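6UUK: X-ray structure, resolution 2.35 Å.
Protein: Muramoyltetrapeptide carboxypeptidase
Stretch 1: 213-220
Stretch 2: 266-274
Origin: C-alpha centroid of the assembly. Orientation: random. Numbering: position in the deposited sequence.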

# COMPACT_ATOMS: atom_id res chain seq x y z
N ASP B 213 -18.57 -23.42 4.82
CA ASP B 213 -18.91 -24.29 3.71
C ASP B 213 -19.43 -23.46 2.54
O ASP B 213 -20.58 -23.59 2.13
CB ASP B 213 -19.96 -25.33 4.13
CG ASP B 213 -20.12 -26.44 3.11
OD1 ASP B 213 -19.22 -27.30 3.01
OD2 ASP B 213 -21.16 -26.46 2.41
N VAL B 214 -18.57 -22.60 2.01
CA VAL B 214 -18.96 -21.66 0.97
C VAL B 214 -18.44 -22.15 -0.37
O VAL B 214 -17.64 -23.08 -0.46
CB VAL B 214 -18.47 -20.23 1.28
CG1 VAL B 214 -19.14 -19.70 2.53
CG2 VAL B 214 -16.95 -20.21 1.43
N GLU B 215 -18.89 -21.50 -1.45
CA GLU B 215 -18.47 -21.85 -2.80
C GLU B 215 -18.61 -20.61 -3.68
O GLU B 215 -19.72 -20.07 -3.81
CB GLU B 215 -19.31 -23.00 -3.36
CG GLU B 215 -19.03 -23.34 -4.81
CD GLU B 215 -19.80 -24.55 -5.29
OE1 GLU B 215 -20.26 -25.34 -4.44
OE2 GLU B 215 -19.96 -24.70 -6.52
N GLY B 216 -17.51 -20.17 -4.26
CA GLY B 216 -17.53 -18.99 -5.09
C GLY B 216 -16.30 -18.91 -5.97
O GLY B 216 -15.53 -19.86 -6.08
N THR B 217 -16.14 -17.75 -6.61
CA THR B 217 -15.02 -17.53 -7.52
C THR B 217 -13.76 -17.25 -6.72
O THR B 217 -13.71 -16.32 -5.91
CB THR B 217 -15.33 -16.36 -8.46
OG1 THR B 217 -16.53 -16.64 -9.19
CG2 THR B 217 -14.18 -16.16 -9.44
N LEU B 218 -12.73 -18.06 -6.94
CA LEU B 218 -11.46 -17.89 -6.25
C LEU B 218 -10.62 -16.82 -6.93
O LEU B 218 -10.46 -16.84 -8.16
CB LEU B 218 -10.69 -19.21 -6.21
CG LEU B 218 -9.40 -19.22 -5.39
CD1 LEU B 218 -9.69 -19.03 -3.91
CD2 LEU B 218 -8.62 -20.51 -5.63
N TRP B 219 -10.09 -15.89 -6.14
CA TRP B 219 -9.28 -14.81 -6.68
C TRP B 219 -8.47 -14.19 -5.55
O TRP B 219 -8.78 -14.38 -4.37
CB TRP B 219 -10.14 -13.75 -7.38
CG TRP B 219 -11.02 -12.97 -6.45
CD1 TRP B 219 -12.12 -13.42 -5.79
CD2 TRP B 219 -10.87 -11.59 -6.10
NE1 TRP B 219 -12.67 -12.41 -5.03
CE2 TRP B 219 -11.92 -11.28 -5.21
CE3 TRP B 219 -9.96 -10.59 -6.44
CZ2 TRP B 219 -12.08 -10.01 -4.66
CZ3 TRP B 219 -10.12 -9.33 -5.90
CH2 TRP B 219 -11.17 -9.05 -5.02
N GLY B 220 -7.44 -13.44 -5.93
CA GLY B 220 -6.57 -12.76 -5.00
C GLY B 220 -5.12 -12.99 -5.36
O GLY B 220 -4.78 -13.28 -6.51
N GLY B 266 -14.81 -1.58 0.47
CA GLY B 266 -15.99 -2.39 0.24
C GLY B 266 -15.74 -3.71 -0.44
O GLY B 266 -16.71 -4.36 -0.87
N ILE B 267 -14.49 -4.15 -0.56
CA ILE B 267 -14.20 -5.39 -1.27
C ILE B 267 -14.50 -6.60 -0.40
O ILE B 267 -15.07 -7.59 -0.88
CB ILE B 267 -12.73 -5.38 -1.75
CG1 ILE B 267 -12.44 -4.12 -2.57
CG2 ILE B 267 -12.43 -6.64 -2.56
CD1 ILE B 267 -13.32 -3.98 -3.79
N LEU B 268 -14.14 -6.55 0.88
CA LEU B 268 -14.31 -7.71 1.75
C LEU B 268 -15.76 -7.97 2.10
O LEU B 268 -16.13 -9.11 2.42
CB LEU B 268 -13.48 -7.53 3.02
CG LEU B 268 -12.00 -7.20 2.84
CD1 LEU B 268 -11.28 -7.16 4.18
CD2 LEU B 268 -11.34 -8.18 1.89
N LYS B 269 -16.61 -6.94 2.04
CA LYS B 269 -18.01 -7.11 2.44
C LYS B 269 -18.79 -7.98 1.46
O LYS B 269 -19.78 -8.60 1.85
CB LYS B 269 -18.68 -5.74 2.58
CG LYS B 269 -17.91 -4.75 3.44
CD LYS B 269 -18.56 -3.38 3.41
CE LYS B 269 -17.73 -2.35 4.16
NZ LYS B 269 -17.57 -2.70 5.59
N LYS B 270 -18.35 -8.03 0.20
CA LYS B 270 -19.08 -8.77 -0.82
C LYS B 270 -18.66 -10.23 -0.92
O LYS B 270 -19.45 -11.06 -1.38
CB LYS B 270 -18.89 -8.10 -2.19
CG LYS B 270 -18.94 -6.59 -2.15
CD LYS B 270 -18.84 -6.00 -3.55
CE LYS B 270 -18.54 -4.51 -3.50
NZ LYS B 270 -19.50 -3.77 -2.63
N GLN B 271 -17.44 -10.56 -0.51
CA GLN B 271 -16.94 -11.92 -0.65
C GLN B 271 -17.63 -12.85 0.35
O GLN B 271 -18.28 -12.42 1.31
CB GLN B 271 -15.42 -11.96 -0.45
CG GLN B 271 -14.68 -10.89 -1.24
CD GLN B 271 -14.95 -10.96 -2.73
OE1 GLN B 271 -15.00 -12.04 -3.31
NE2 GLN B 271 -15.14 -9.80 -3.35
N LYS B 272 -17.48 -14.16 0.11
CA LYS B 272 -18.07 -15.16 0.99
C LYS B 272 -17.14 -15.59 2.11
O LYS B 272 -17.62 -15.96 3.19
CB LYS B 272 -18.49 -16.39 0.18
CG LYS B 272 -19.65 -16.13 -0.78
CD LYS B 272 -20.06 -17.40 -1.51
CE LYS B 272 -21.25 -17.15 -2.43
NZ LYS B 272 -21.63 -18.37 -3.19
N ALA B 273 -15.83 -15.55 1.89
CA ALA B 273 -14.87 -15.93 2.91
C ALA B 273 -13.50 -15.36 2.55
O ALA B 273 -13.19 -15.18 1.37
CB ALA B 273 -14.78 -17.45 3.07
N LEU B 274 -12.70 -15.09 3.58
CA LEU B 274 -11.34 -14.59 3.42
C LEU B 274 -10.37 -15.69 3.82
O LEU B 274 -10.46 -16.21 4.94
CB LEU B 274 -11.12 -13.33 4.25
CG LEU B 274 -9.69 -12.77 4.26
CD1 LEU B 274 -9.29 -12.32 2.86
CD2 LEU B 274 -9.56 -11.63 5.25

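The contact is modest, burying about 308 Å² over both sides, and it rests on a few side chains rather than on backbone pairing between the stretches. Asp213 is exposed and takes no part. Val214 opens the contact: its CA-to-CB bond points toward the other stretch, and its branched, apolar side chain packs with CG2 3.9 Å from Ala273 CB, while its CB lies 4.0 Å from Lys272 CB. The small methyl of Ala273 suits this close approach.

Glu215 is exposed and its CA-to-CB bond points away, yet its backbone serves the contact. Lys272, with chi1 m and every later chi t, is extended beyond CB, which lets NZ reach Glu215 O, and its NZ donates a hydrogen bond to Glu215 O at 2.6 Å. The long chain passes Gly216, where an ideal CB would lie 3.6 Å from Lys272 CD, a tight contact that glycine avoids.

Thr217 and Leu218 make no contact. Trp219 starts sideways, but with chi1 p the end of its large ring reaches the other stretch. The ring meets its partners edge-on: Trp219 NE1 donates a hydrogen bond to Gln271 OE1 (2.9 Å, 162°), giving the buried indole N-H an acceptor, and Trp219 CH2 packs 3.7 Å from Ile267 CG2. Gln271 NE2 bonds weakly back to Ile267 O (3.3 Å), linking Trp219's two partners. Gly220, with its positive phi, lies beyond the contact.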